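Local coordinates for protein flavin-containing monooxygenase (Allium sativum, PDB 6WPU) that probably catalyses the FAD-dependent S-oxygenation of S-allyl-L-cysteine in garlic, as a flavin-containing monooxygenase, at residues A[96-107]-A[446-456]. Numbering follows the deposited sequence.
Sequences EVMGFLDYPFVE and VAQARETFSKF. With FAD (flavin-adenine dinucleotide), chain B.
Behind the flavin pocket of this monooxygenase, Phe453 of helix 443-453 and Phe456, which closes the type I beta turn following it, pack their rings on the 96-107 segment, chiefly through Glu96, Asp102 and Pro104. Pro104 CB stands over one face of Phe453, 3.6 Å from the ring centroid and 14° off the normal, which qualifies as a CH-pi contact. Ala449 O lies above the opposite face near the rim, while Val106 CG1 comes within 3.5 Å of Phe453 CD2. With its CG anti to the carbonyl carbon (chi1 -65°), Phe453 sends its far edge to helix 95-98, where Glu96 CG lies 3.9 Å from Phe453 CE2. Replacing Phe453 by an alanine is likely to leave Pro104 CB without the ring face it covers and open a gap between Glu96 and Val106. Phe456 takes Asp102 CA over one face, 4.0 Å from the centroid, and the aliphatic CG of Lys455 over the other; Pro104 CG touches Phe456 CD2 at 3.7 Å.

No direct hydrogen bond joins the segments. A water donates to Glu96 OE2 at 2.9 Å and makes weak bonds with Glu107 OE1 and Arg450 NE; Glu107 OE2 and Arg450 NH2, 4.4 Å apart, are too distant for a salt bridge. Glu96 OE1 is paired with Arg116, and Asp102 with Arg39 and Arg43. At the cofactor, Met98 SD accepts a weak bond from FAD N3 (3.4 Å). Helix 416-431 meets both segments through Val97, Leu101 and Ala449, whereas helices 120-133 and 343-358 pack against the 96-107 segment.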
loop_
_atom_site.group_PDB
_atom_site.type_symbol
_atom_site.label_atom_id
_atom_site.label_comp_id
_atom_site.label_asym_id
_atom_site.label_seq_id
_atom_site.Cartn_x
_atom_site.Cartn_y
_atom_site.Cartn_z
ATOM N N GLU A 96 16.164 5.795 4.539
ATOM C CA GLU A 96 16.921 4.676 5.101
ATOM C C GLU A 96 15.994 3.554 5.549
ATOM O O GLU A 96 16.319 2.369 5.399
ATOM C CB GLU A 96 17.795 5.128 6.279
ATOM C CG GLU A 96 18.856 6.185 5.960
ATOM C CD GLU A 96 18.312 7.613 6.075
ATOM O OE1 GLU A 96 17.162 7.787 6.539
ATOM O OE2 GLU A 96 19.040 8.559 5.699
ATOM N N VAL A 97 14.829 3.912 6.095
ATOM C CA VAL A 97 13.875 2.930 6.608
ATOM C C VAL A 97 13.218 2.156 5.470
ATOM O O VAL A 97 12.918 0.965 5.617
ATOM C CB VAL A 97 12.837 3.648 7.499
ATOM C CG1 VAL A 97 11.481 2.944 7.490
ATOM C CG2 VAL A 97 13.347 3.758 8.898
ATOM N N MET A 98 13.011 2.802 4.320
ATOM C CA MET A 98 12.185 2.248 3.250
ATOM C C MET A 98 12.869 1.179 2.405
ATOM O O MET A 98 12.169 0.388 1.763
ATOM C CB MET A 98 11.740 3.356 2.307
ATOM C CG MET A 98 10.680 4.259 2.851
ATOM S SD MET A 98 10.337 5.564 1.659
ATOM C CE MET A 98 9.839 4.660 0.198
ATOM N N GLY A 99 14.196 1.157 2.345
ATOM C CA GLY A 99 14.871 0.326 1.360
ATOM C C GLY A 99 14.782 -1.164 1.652
ATOM O O GLY A 99 14.684 -1.602 2.795
ATOM N N PHE A 100 14.811 -1.957 0.583
ATOM C CA PHE A 100 15.029 -3.392 0.722
ATOM C C PHE A 100 16.255 -3.684 1.587
ATOM O O PHE A 100 17.235 -2.931 1.603
ATOM C CB PHE A 100 15.185 -4.034 -0.653
ATOM C CG PHE A 100 13.921 -3.994 -1.479
ATOM C CD1 PHE A 100 12.827 -4.749 -1.113
ATOM C CD2 PHE A 100 13.843 -3.213 -2.622
ATOM C CE1 PHE A 100 11.675 -4.723 -1.858
ATOM C CE2 PHE A 100 12.699 -3.179 -3.379
ATOM C CZ PHE A 100 11.599 -3.930 -2.999
ATOM N N LEU A 101 16.184 -4.798 2.318
ATOM C CA LEU A 101 17.186 -5.107 3.336
ATOM C C LEU A 101 18.590 -5.255 2.756
ATOM O O LEU A 101 19.579 -4.998 3.453
ATOM C CB LEU A 101 16.782 -6.385 4.077
ATOM C CG LEU A 101 15.459 -6.248 4.832
ATOM C CD1 LEU A 101 15.029 -7.570 5.422
ATOM C CD2 LEU A 101 15.571 -5.168 5.908
ATOM N N ASP A 102 18.718 -5.689 1.507
ATOM C CA ASP A 102 20.049 -5.847 0.929
ATOM C C ASP A 102 20.300 -4.847 -0.193
ATOM O O ASP A 102 21.157 -5.072 -1.048
ATOM C CB ASP A 102 20.259 -7.283 0.439
ATOM C CG ASP A 102 19.359 -7.632 -0.735
ATOM O OD1 ASP A 102 18.438 -6.839 -1.055
ATOM O OD2 ASP A 102 19.583 -8.694 -1.350
ATOM N N TYR A 103 19.569 -3.736 -0.200
ATOM C CA TYR A 103 19.657 -2.756 -1.281
ATOM C C TYR A 103 19.309 -1.392 -0.711
ATOM O O TYR A 103 18.196 -0.886 -0.896
ATOM C CB TYR A 103 18.717 -3.132 -2.428
ATOM C CG TYR A 103 19.077 -2.457 -3.723
ATOM C CD1 TYR A 103 20.325 -2.663 -4.309
ATOM C CD2 TYR A 103 18.170 -1.618 -4.365
ATOM C CE1 TYR A 103 20.659 -2.051 -5.502
ATOM C CE2 TYR A 103 18.492 -0.998 -5.556
ATOM C CZ TYR A 103 19.734 -1.218 -6.119
ATOM O OH TYR A 103 20.048 -0.599 -7.303
ATOM N N PRO A 104 20.249 -0.762 -0.001
ATOM C CA PRO A 104 19.925 0.467 0.739
ATOM C C PRO A 104 19.421 1.575 -0.170
ATOM O O PRO A 104 19.964 1.816 -1.248
ATOM C CB PRO A 104 21.258 0.848 1.387
ATOM C CG PRO A 104 21.983 -0.471 1.527
ATOM C CD PRO A 104 21.597 -1.257 0.307
ATOM N N PHE A 105 18.375 2.264 0.288
ATOM C CA PHE A 105 17.775 3.364 -0.468
ATOM C C PHE A 105 18.575 4.647 -0.216
ATOM O O PHE A 105 18.071 5.655 0.289
ATOM C CB PHE A 105 16.302 3.509 -0.088
ATOM C CG PHE A 105 15.532 4.551 -0.884
ATOM C CD1 PHE A 105 16.051 5.117 -2.041
ATOM C CD2 PHE A 105 14.267 4.957 -0.461
ATOM C CE1 PHE A 105 15.332 6.068 -2.753
ATOM C CE2 PHE A 105 13.539 5.910 -1.174
ATOM C CZ PHE A 105 14.071 6.468 -2.318
ATOM N N VAL A 106 19.858 4.587 -0.579
ATOM C CA VAL A 106 20.754 5.725 -0.391
ATOM C C VAL A 106 20.664 6.649 -1.598
ATOM O O VAL A 106 20.009 6.332 -2.596
ATOM C CB VAL A 106 22.210 5.279 -0.137
ATOM C CG1 VAL A 106 22.330 4.619 1.228
ATOM C CG2 VAL A 106 22.708 4.339 -1.240
ATOM N N GLU A 107 21.307 7.806 -1.495
ATOM C CA GLU A 107 21.385 8.750 -2.597
ATOM C C GLU A 107 22.116 8.128 -3.785
ATOM O O GLU A 107 22.939 7.224 -3.629
ATOM C CB GLU A 107 22.106 10.022 -2.134
ATOM C CG GLU A 107 21.383 10.831 -1.039
ATOM C CD GLU A 107 21.410 10.194 0.361
ATOM O OE1 GLU A 107 21.928 9.062 0.523
ATOM O OE2 GLU A 107 20.901 10.841 1.307
ATOM N N VAL A 446 20.757 7.888 11.672
ATOM C CA VAL A 446 21.266 7.917 10.302
ATOM C C VAL A 446 22.690 7.393 10.259
ATOM O O VAL A 446 23.046 6.589 9.391
ATOM C CB VAL A 446 21.172 9.337 9.715
ATOM C CG1 VAL A 446 21.889 9.397 8.379
ATOM C CG2 VAL A 446 19.711 9.747 9.550
ATOM N N ALA A 447 23.524 7.836 11.205
ATOM C CA ALA A 447 24.895 7.348 11.305
ATOM C C ALA A 447 24.936 5.825 11.385
ATOM O O ALA A 447 25.668 5.172 10.632
ATOM C CB ALA A 447 25.575 7.977 12.521
ATOM N N GLN A 448 24.133 5.242 12.282
ATOM C CA GLN A 448 24.064 3.785 12.395
ATOM C C GLN A 448 23.631 3.140 11.083
ATOM O O GLN A 448 24.233 2.155 10.635
ATOM C CB GLN A 448 23.104 3.384 13.517
ATOM C CG GLN A 448 23.562 3.771 14.906
ATOM C CD GLN A 448 23.533 2.601 15.870
ATOM O OE1 GLN A 448 23.110 2.741 17.019
ATOM N NE2 GLN A 448 23.993 1.437 15.409
ATOM N N ALA A 449 22.566 3.664 10.466
ATOM C CA ALA A 449 22.063 3.064 9.236
ATOM C C ALA A 449 23.145 3.030 8.166
ATOM O O ALA A 449 23.355 2.005 7.513
ATOM C CB ALA A 449 20.831 3.819 8.733
ATOM N N ARG A 450 23.859 4.144 7.988
ATOM C CA ARG A 450 24.897 4.186 6.967
ATOM C C ARG A 450 26.040 3.235 7.292
ATOM O O ARG A 450 26.726 2.760 6.379
ATOM C CB ARG A 450 25.412 5.615 6.797
ATOM C CG ARG A 450 24.321 6.604 6.390
ATOM C CD ARG A 450 24.893 7.916 5.875
ATOM N NE ARG A 450 23.850 8.918 5.670
ATOM C CZ ARG A 450 24.083 10.188 5.345
ATOM N NH1 ARG A 450 25.328 10.622 5.184
ATOM N NH2 ARG A 450 23.071 11.026 5.182
ATOM N N GLU A 451 26.258 2.935 8.575
ATOM C CA GLU A 451 27.246 1.922 8.928
ATOM C C GLU A 451 26.848 0.564 8.368
ATOM O O GLU A 451 27.644 -0.102 7.696
ATOM C CB GLU A 451 27.428 1.848 10.446
ATOM C CG GLU A 451 28.651 2.587 10.950
ATOM C CD GLU A 451 29.853 2.394 10.038
ATOM O OE1 GLU A 451 30.198 3.345 9.306
ATOM O OE2 GLU A 451 30.446 1.293 10.040
ATOM N N THR A 452 25.609 0.140 8.621
ATOM C CA THR A 452 25.181 -1.156 8.113
ATOM C C THR A 452 25.123 -1.183 6.593
ATOM O O THR A 452 25.234 -2.264 6.006
ATOM C CB THR A 452 23.815 -1.538 8.681
ATOM O OG1 THR A 452 22.816 -0.688 8.108
ATOM C CG2 THR A 452 23.787 -1.387 10.199
ATOM N N PHE A 453 24.972 -0.021 5.941
ATOM C CA PHE A 453 24.865 -0.004 4.484
ATOM C C PHE A 453 26.205 -0.261 3.799
ATOM O O PHE A 453 26.217 -0.623 2.618
ATOM C CB PHE A 453 24.294 1.334 3.995
ATOM C CG PHE A 453 22.862 1.602 4.420
ATOM C CD1 PHE A 453 22.045 0.581 4.893
ATOM C CD2 PHE A 453 22.330 2.881 4.322
ATOM C CE1 PHE A 453 20.731 0.835 5.273
ATOM C CE2 PHE A 453 21.008 3.150 4.702
ATOM C CZ PHE A 453 20.209 2.125 5.173
ATOM N N SER A 454 27.324 -0.081 4.512
ATOM C CA SER A 454 28.653 -0.215 3.915
ATOM C C SER A 454 28.835 -1.543 3.194
ATOM O O SER A 454 29.362 -1.584 2.074
ATOM C CB SER A 454 29.724 -0.068 4.991
ATOM O OG SER A 454 29.411 1.004 5.859
ATOM N N LYS A 455 28.401 -2.641 3.812
ATOM C CA LYS A 455 28.628 -3.952 3.215
ATOM C C LYS A 455 27.960 -4.113 1.851
ATOM O O LYS A 455 28.272 -5.075 1.141
ATOM C CB LYS A 455 28.155 -5.050 4.172
ATOM C CG LYS A 455 26.676 -5.387 4.080
ATOM C CD LYS A 455 26.315 -6.551 4.996
ATOM C CE LYS A 455 26.309 -6.116 6.445
ATOM N NZ LYS A 455 25.338 -5.002 6.659
ATOM N N PHE A 456 27.067 -3.209 1.458
ATOM C CA PHE A 456 26.453 -3.283 0.133
ATOM C C PHE A 456 26.987 -2.187 -0.798
ATOM O O PHE A 456 27.934 -1.468 -0.463
ATOM C CB PHE A 456 24.929 -3.167 0.223
ATOM C CG PHE A 456 24.296 -4.019 1.300
ATOM C CD1 PHE A 456 24.023 -5.360 1.080
ATOM C CD2 PHE A 456 23.934 -3.459 2.521
ATOM C CE1 PHE A 456 23.432 -6.129 2.063
ATOM C CE2 PHE A 456 23.336 -4.222 3.505
ATOM C CZ PHE A 456 23.084 -5.555 3.275
HETATM P PA FAD B . 1.494 -1.520 -6.321
HETATM O O1A FAD B . 2.528 -0.395 -6.266
HETATM O O2A FAD B . 0.085 -1.222 -6.441
HETATM O O5B FAD B . 1.698 -2.433 -7.511
HETATM C C5B FAD B . 0.823 -3.445 -7.996
HETATM C C4B FAD B . 1.109 -3.749 -9.484
HETATM O O4B FAD B . 0.365 -4.817 -10.001
HETATM C C3B FAD B . 0.865 -2.564 -10.380
HETATM O O3B FAD B . 1.972 -2.310 -11.182
HETATM C C2B FAD B . -0.295 -2.962 -11.221
HETATM O O2B FAD B . -0.276 -2.402 -12.485
HETATM C C1B FAD B . -0.117 -4.452 -11.266
HETATM N N9A FAD B . -1.341 -5.183 -11.500
HETATM C C8A FAD B . -2.539 -4.997 -10.821
HETATM N N7A FAD B . -3.464 -5.841 -11.295
HETATM C C5A FAD B . -2.913 -6.605 -12.327
HETATM C C6A FAD B . -3.395 -7.604 -13.170
HETATM N N6A FAD B . -4.756 -8.074 -13.078
HETATM N N1A FAD B . -2.571 -8.167 -14.073
HETATM C C2A FAD B . -1.282 -7.764 -14.209
HETATM N N3A FAD B . -0.769 -6.793 -13.417
HETATM C C4A FAD B . -1.553 -6.199 -12.476
HETATM N N1 FAD B . 5.399 3.154 1.166
HETATM C C2 FAD B . 6.710 3.617 1.540
HETATM O O2 FAD B . 7.702 2.731 1.780
HETATM N N3 FAD B . 6.944 4.955 1.761
HETATM C C4 FAD B . 5.946 5.882 1.546
HETATM O O4 FAD B . 6.150 7.208 1.740
HETATM C C4X FAD B . 4.663 5.480 0.936
HETATM N N5 FAD B . 3.761 6.443 0.501
HETATM C C5X FAD B . 2.577 6.038 -0.109
HETATM C C6 FAD B . 1.660 7.009 -0.535
HETATM C C7 FAD B . 0.485 6.602 -1.157
HETATM C C7M FAD B . -0.498 7.653 -1.601
HETATM C C8 FAD B . 0.215 5.249 -1.351
HETATM C C8M FAD B . -1.045 4.783 -2.006
HETATM C C9 FAD B . 1.127 4.278 -0.922
HETATM C C9A FAD B . 2.305 4.670 -0.303
HETATM N N10 FAD B . 3.249 3.673 0.121
HETATM C C10 FAD B . 4.443 4.070 0.739
HETATM C "C1'" FAD B . 2.943 2.243 -0.041
HETATM C "C2'" FAD B . 3.105 1.595 -1.400
HETATM O "O2'" FAD B . 1.938 0.956 -1.717
HETATM C "C3'" FAD B . 4.183 0.550 -1.221
HETATM O "O3'" FAD B . 5.324 1.309 -1.101
HETATM C "C4'" FAD B . 4.363 -0.423 -2.380
HETATM O "O4'" FAD B . 4.429 0.322 -3.540
HETATM C "C5'" FAD B . 3.322 -1.541 -2.506
HETATM O "O5'" FAD B . 3.527 -2.000 -3.810
HETATM P P FAD B . 2.810 -3.182 -4.586
HETATM O O1P FAD B . 3.787 -3.890 -5.599
HETATM O O2P FAD B . 2.134 -4.051 -3.452
HETATM O O3P FAD B . 1.445 -2.451 -5.142
HETATM O O HOH W 1 21.235 8.160 3.777
#